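Local coordinates for encapsidation protein (PDB 7JQP) that probably serves as the ATPase subunit of a pentameric motor that packages viral DNA into the phage head, at residues Pro262-Leu274 / Gly283-Tyr296. Numbering follows the deposited sequence.
Sequences PYFKHYGKKPKLL and GIAERKIPSGLEYY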
loop_
_atom_site.group_PDB
_atom_site.type_symbol
_atom_site.label_atom_id
_atom_site.label_comp_id
_atom_site.label_asym_id
_atom_site.label_seq_id
_atom_site.Cartn_x
_atom_site.Cartn_y
_atom_site.Cartn_z
ATOM N N PRO A 262 4.375 -35.718 -17.453
ATOM C CA PRO A 262 4.626 -35.241 -18.814
ATOM C C PRO A 262 4.437 -36.335 -19.859
ATOM O O PRO A 262 4.486 -37.529 -19.562
ATOM C CB PRO A 262 6.103 -34.800 -18.778
ATOM C CG PRO A 262 6.528 -34.856 -17.338
ATOM C CD PRO A 262 5.633 -35.877 -16.695
ATOM N N TYR A 263 4.202 -35.898 -21.100
ATOM C CA TYR A 263 4.108 -36.827 -22.225
ATOM C C TYR A 263 5.515 -37.138 -22.735
ATOM O O TYR A 263 6.366 -36.248 -22.823
ATOM C CB TYR A 263 3.238 -36.282 -23.375
ATOM C CG TYR A 263 1.787 -36.036 -22.998
ATOM C CD1 TYR A 263 0.970 -37.084 -22.599
ATOM C CD2 TYR A 263 1.214 -34.775 -23.122
ATOM C CE1 TYR A 263 -0.353 -36.873 -22.256
ATOM C CE2 TYR A 263 -0.117 -34.558 -22.800
ATOM C CZ TYR A 263 -0.896 -35.613 -22.371
ATOM O OH TYR A 263 -2.218 -35.407 -22.048
ATOM N N PHE A 264 5.757 -38.401 -23.093
ATOM C CA PHE A 264 7.086 -38.850 -23.500
ATOM C C PHE A 264 7.028 -39.572 -24.841
ATOM O O PHE A 264 6.207 -40.477 -25.025
ATOM C CB PHE A 264 7.690 -39.777 -22.433
ATOM C CG PHE A 264 7.854 -39.133 -21.080
ATOM C CD1 PHE A 264 8.944 -38.323 -20.807
ATOM C CD2 PHE A 264 6.923 -39.352 -20.078
ATOM C CE1 PHE A 264 9.095 -37.738 -19.564
ATOM C CE2 PHE A 264 7.069 -38.771 -18.832
ATOM C CZ PHE A 264 8.156 -37.962 -18.576
ATOM N N LYS A 265 7.900 -39.180 -25.768
ATOM C CA LYS A 265 7.999 -39.828 -27.074
ATOM C C LYS A 265 9.370 -39.503 -27.664
ATOM O O LYS A 265 10.011 -38.520 -27.281
ATOM C CB LYS A 265 6.892 -39.346 -28.025
ATOM C CG LYS A 265 6.769 -40.113 -29.343
ATOM C CD LYS A 265 5.994 -41.411 -29.202
ATOM C CE LYS A 265 4.484 -41.144 -29.238
ATOM N NZ LYS A 265 3.686 -42.381 -29.004
ATOM N N HIS A 266 9.822 -40.353 -28.589
ATOM C CA HIS A 266 11.114 -40.194 -29.243
ATOM C C HIS A 266 10.947 -39.936 -30.737
ATOM O O HIS A 266 10.157 -40.607 -31.409
ATOM C CB HIS A 266 11.997 -41.430 -29.053
ATOM C CG HIS A 266 13.303 -41.345 -29.776
ATOM N ND1 HIS A 266 13.512 -41.930 -31.006
ATOM C CD2 HIS A 266 14.460 -40.722 -29.453
ATOM C CE1 HIS A 266 14.746 -41.679 -31.406
ATOM N NE2 HIS A 266 15.343 -40.952 -30.479
ATOM N N TYR A 267 11.715 -38.974 -31.257
ATOM C CA TYR A 267 11.699 -38.601 -32.669
ATOM C C TYR A 267 13.113 -38.717 -33.224
ATOM O O TYR A 267 14.050 -38.115 -32.685
ATOM C CB TYR A 267 11.156 -37.179 -32.844
ATOM C CG TYR A 267 10.955 -36.730 -34.275
ATOM C CD1 TYR A 267 10.300 -37.533 -35.198
ATOM C CD2 TYR A 267 11.404 -35.485 -34.694
ATOM C CE1 TYR A 267 10.113 -37.115 -36.501
ATOM C CE2 TYR A 267 11.209 -35.054 -35.986
ATOM C CZ TYR A 267 10.574 -35.876 -36.892
ATOM O OH TYR A 267 10.386 -35.450 -38.187
ATOM N N GLY A 268 13.263 -39.483 -34.305
ATOM C CA GLY A 268 14.588 -39.751 -34.841
ATOM C C GLY A 268 15.238 -38.552 -35.509
ATOM O O GLY A 268 16.453 -38.369 -35.417
ATOM N N LYS A 269 14.454 -37.733 -36.203
ATOM C CA LYS A 269 15.051 -36.681 -37.016
ATOM C C LYS A 269 15.866 -35.723 -36.150
ATOM O O LYS A 269 15.621 -35.566 -34.949
ATOM C CB LYS A 269 13.977 -35.892 -37.775
ATOM C CG LYS A 269 13.287 -36.649 -38.906
ATOM C CD LYS A 269 14.250 -37.074 -40.003
ATOM C CE LYS A 269 13.594 -38.095 -40.925
ATOM N NZ LYS A 269 14.547 -38.634 -41.932
ATOM N N LYS A 270 16.838 -35.067 -36.783
ATOM C CA LYS A 270 17.732 -34.171 -36.068
ATOM C C LYS A 270 16.992 -32.907 -35.636
ATOM O O LYS A 270 16.014 -32.501 -36.270
ATOM C CB LYS A 270 18.938 -33.823 -36.934
ATOM C CG LYS A 270 19.791 -35.049 -37.250
ATOM C CD LYS A 270 20.913 -34.759 -38.228
ATOM C CE LYS A 270 21.805 -35.984 -38.421
ATOM N NZ LYS A 270 21.105 -37.115 -39.091
ATOM N N PRO A 271 17.436 -32.273 -34.554
ATOM C CA PRO A 271 16.692 -31.131 -34.011
ATOM C C PRO A 271 16.840 -29.876 -34.857
ATOM O O PRO A 271 17.806 -29.683 -35.599
ATOM C CB PRO A 271 17.326 -30.936 -32.629
ATOM C CG PRO A 271 18.759 -31.340 -32.862
ATOM C CD PRO A 271 18.637 -32.572 -33.746
ATOM N N LYS A 272 15.838 -29.001 -34.716
ATOM C CA LYS A 272 15.835 -27.730 -35.433
ATOM C C LYS A 272 16.913 -26.795 -34.902
ATOM O O LYS A 272 17.582 -26.104 -35.679
ATOM C CB LYS A 272 14.456 -27.083 -35.314
ATOM C CG LYS A 272 14.110 -26.079 -36.398
ATOM C CD LYS A 272 12.737 -25.472 -36.129
ATOM C CE LYS A 272 12.283 -24.564 -37.258
ATOM N NZ LYS A 272 10.794 -24.488 -37.334
ATOM N N LEU A 273 17.094 -26.754 -33.586
ATOM C CA LEU A 273 18.078 -25.884 -32.964
ATOM C C LEU A 273 18.677 -26.583 -31.754
ATOM O O LEU A 273 18.107 -27.533 -31.213
ATOM C CB LEU A 273 17.461 -24.536 -32.559
ATOM C CG LEU A 273 16.196 -24.540 -31.702
ATOM C CD1 LEU A 273 16.464 -24.952 -30.268
ATOM C CD2 LEU A 273 15.542 -23.156 -31.742
ATOM N N LEU A 274 19.846 -26.102 -31.340
ATOM C CA LEU A 274 20.572 -26.665 -30.213
ATOM C C LEU A 274 21.016 -25.546 -29.284
ATOM O O LEU A 274 21.354 -24.447 -29.737
ATOM C CB LEU A 274 21.802 -27.459 -30.673
ATOM C CG LEU A 274 21.553 -28.733 -31.476
ATOM C CD1 LEU A 274 22.748 -29.047 -32.359
ATOM C CD2 LEU A 274 21.266 -29.894 -30.539
ATOM N N GLY A 283 18.262 -30.043 -27.583
ATOM C CA GLY A 283 17.728 -29.813 -28.908
ATOM C C GLY A 283 16.217 -29.887 -28.906
ATOM O O GLY A 283 15.609 -30.642 -28.148
ATOM N N ILE A 284 15.615 -29.075 -29.773
ATOM C CA ILE A 284 14.176 -29.068 -29.991
ATOM C C ILE A 284 13.925 -29.508 -31.425
ATOM O O ILE A 284 14.477 -28.924 -32.363
ATOM C CB ILE A 284 13.560 -27.681 -29.728
ATOM C CG1 ILE A 284 13.656 -27.340 -28.240
ATOM C CG2 ILE A 284 12.116 -27.650 -30.208
ATOM C CD1 ILE A 284 13.132 -25.964 -27.879
ATOM N N ALA A 285 13.093 -30.530 -31.591
ATOM C CA ALA A 285 12.789 -31.089 -32.899
ATOM C C ALA A 285 11.329 -30.824 -33.227
ATOM O O ALA A 285 10.445 -31.086 -32.405
ATOM C CB ALA A 285 13.073 -32.592 -32.937
ATOM N N GLU A 286 11.085 -30.308 -34.426
ATOM C CA GLU A 286 9.744 -30.016 -34.909
ATOM C C GLU A 286 9.418 -30.966 -36.051
ATOM O O GLU A 286 10.171 -31.055 -37.027
ATOM C CB GLU A 286 9.633 -28.560 -35.359
ATOM C CG GLU A 286 9.658 -27.565 -34.201
ATOM C CD GLU A 286 9.494 -26.132 -34.658
ATOM O OE1 GLU A 286 9.573 -25.885 -35.880
ATOM O OE2 GLU A 286 9.282 -25.254 -33.794
ATOM N N ARG A 287 8.299 -31.670 -35.921
ATOM C CA ARG A 287 7.842 -32.643 -36.903
ATOM C C ARG A 287 6.542 -32.194 -37.547
ATOM O O ARG A 287 5.542 -31.982 -36.855
ATOM C CB ARG A 287 7.676 -34.018 -36.252
ATOM C CG ARG A 287 6.738 -34.952 -36.996
ATOM C CD ARG A 287 6.885 -36.388 -36.536
ATOM N NE ARG A 287 5.621 -37.112 -36.602
ATOM C CZ ARG A 287 5.443 -38.317 -37.136
ATOM N NH1 ARG A 287 6.445 -38.956 -37.724
ATOM N NH2 ARG A 287 4.239 -38.871 -37.098
ATOM N N LYS A 288 6.556 -32.082 -38.872
ATOM C CA LYS A 288 5.368 -31.660 -39.598
ATOM C C LYS A 288 4.357 -32.798 -39.614
ATOM O O LYS A 288 4.674 -33.920 -40.019
ATOM C CB LYS A 288 5.731 -31.247 -41.024
ATOM N N ILE A 289 3.141 -32.501 -39.172
ATOM C CA ILE A 289 2.041 -33.465 -39.168
ATOM C C ILE A 289 0.855 -32.802 -39.850
ATOM O O ILE A 289 0.766 -31.566 -39.895
ATOM C CB ILE A 289 1.694 -33.921 -37.732
ATOM C CG1 ILE A 289 1.016 -32.792 -36.953
ATOM C CG2 ILE A 289 2.956 -34.378 -37.002
ATOM C CD1 ILE A 289 0.907 -33.042 -35.454
ATOM N N PRO A 290 -0.069 -33.590 -40.407
ATOM C CA PRO A 290 -1.154 -32.963 -41.184
ATOM C C PRO A 290 -1.936 -31.945 -40.377
ATOM O O PRO A 290 -2.309 -30.887 -40.902
ATOM C CB PRO A 290 -2.022 -34.154 -41.616
ATOM C CG PRO A 290 -1.671 -35.262 -40.672
ATOM C CD PRO A 290 -0.223 -35.054 -40.312
ATOM N N SER A 291 -2.184 -32.236 -39.099
ATOM C CA SER A 291 -2.953 -31.322 -38.263
ATOM C C SER A 291 -2.224 -30.000 -38.063
ATOM O O SER A 291 -2.846 -28.933 -38.048
ATOM C CB SER A 291 -3.223 -31.978 -36.910
ATOM O OG SER A 291 -3.695 -33.302 -37.071
ATOM N N GLY A 292 -0.911 -30.054 -37.899
ATOM C CA GLY A 292 -0.101 -28.877 -37.672
ATOM C C GLY A 292 1.351 -29.260 -37.549
ATOM O O GLY A 292 1.918 -29.813 -38.502
ATOM N N LEU A 293 1.941 -29.051 -36.364
ATOM C CA LEU A 293 3.336 -29.375 -36.128
ATOM C C LEU A 293 3.437 -30.035 -34.746
ATOM O O LEU A 293 2.679 -29.711 -33.822
ATOM C CB LEU A 293 4.239 -28.139 -36.169
ATOM C CG LEU A 293 4.824 -27.728 -37.534
ATOM C CD1 LEU A 293 3.732 -27.201 -38.469
ATOM C CD2 LEU A 293 5.948 -26.745 -37.380
ATOM N N GLU A 294 4.422 -30.922 -34.601
ATOM C CA GLU A 294 4.676 -31.706 -33.395
ATOM C C GLU A 294 6.037 -31.344 -32.809
ATOM O O GLU A 294 6.986 -31.080 -33.554
ATOM C CB GLU A 294 4.620 -33.204 -33.683
ATOM C CG GLU A 294 4.123 -34.043 -32.541
ATOM C CD GLU A 294 3.429 -35.320 -33.004
ATOM O OE1 GLU A 294 3.897 -35.953 -33.975
ATOM O OE2 GLU A 294 2.401 -35.674 -32.392
ATOM N N TYR A 295 6.113 -31.258 -31.480
ATOM C CA TYR A 295 7.321 -30.832 -30.783
ATOM C C TYR A 295 7.930 -31.980 -29.988
ATOM O O TYR A 295 7.222 -32.681 -29.259
ATOM C CB TYR A 295 6.992 -29.657 -29.860
ATOM C CG TYR A 295 6.417 -28.473 -30.601
ATOM C CD1 TYR A 295 7.246 -27.514 -31.166
ATOM C CD2 TYR A 295 5.042 -28.319 -30.747
ATOM C CE1 TYR A 295 6.725 -26.431 -31.847
ATOM C CE2 TYR A 295 4.511 -27.239 -31.427
ATOM C CZ TYR A 295 5.357 -26.298 -31.975
ATOM O OH TYR A 295 4.835 -25.221 -32.655
ATOM N N TYR A 296 9.247 -32.147 -30.111
ATOM C CA TYR A 296 9.995 -33.114 -29.318
ATOM C C TYR A 296 11.185 -32.413 -28.681
ATOM O O TYR A 296 11.938 -31.715 -29.366
ATOM C CB TYR A 296 10.493 -34.293 -30.156
ATOM C CG TYR A 296 9.410 -35.153 -30.753
ATOM C CD1 TYR A 296 8.646 -34.703 -31.818
ATOM C CD2 TYR A 296 9.158 -36.424 -30.255
ATOM C CE1 TYR A 296 7.661 -35.494 -32.371
ATOM C CE2 TYR A 296 8.178 -37.224 -30.803
ATOM C CZ TYR A 296 7.431 -36.753 -31.862
ATOM O OH TYR A 296 6.448 -37.543 -32.410
#
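With CG of Y267 trans to its own N (chi1 -174°) and CG of Y296 trans to its carbonyl carbon (chi1 -64°), the two tyrosines come together as an offset stack, centroids 4.9 Å apart and planes at 25°. CB of Y267 lies over the centre of the Y296 ring, 3.4 Å from its centroid, while CG of K265 meets the rim of that ring at CE2. R287 crosses the Y267 ring, CB over one face toward the hydroxyl side; A285 CB touches the ring edge at CD2, 3.8 Å away. Beyond this cluster, the chain entering the antiparallel hairpin of strands 273-277 and 280-288 joins the sheet: K272 N donates to I284 O (2.7 Å), and I284 N to L273 O (3.3 Å). L274 pairs with G283 at a non-hydrogen-bonded position, and G283 CA makes a CA-H...O contact with L273 O. On the sheet face of L273 and I284, L273 CD1 rests 4.0 Å from I284 CB. On this same face I284 also touches W358 of helix 352-365. The extended K272 chain carries NZ to E286 OE1 in a salt bridge, and the other carboxylate oxygen, OE2, is hydrogen-bonded to Y338 OH of helix 328-343.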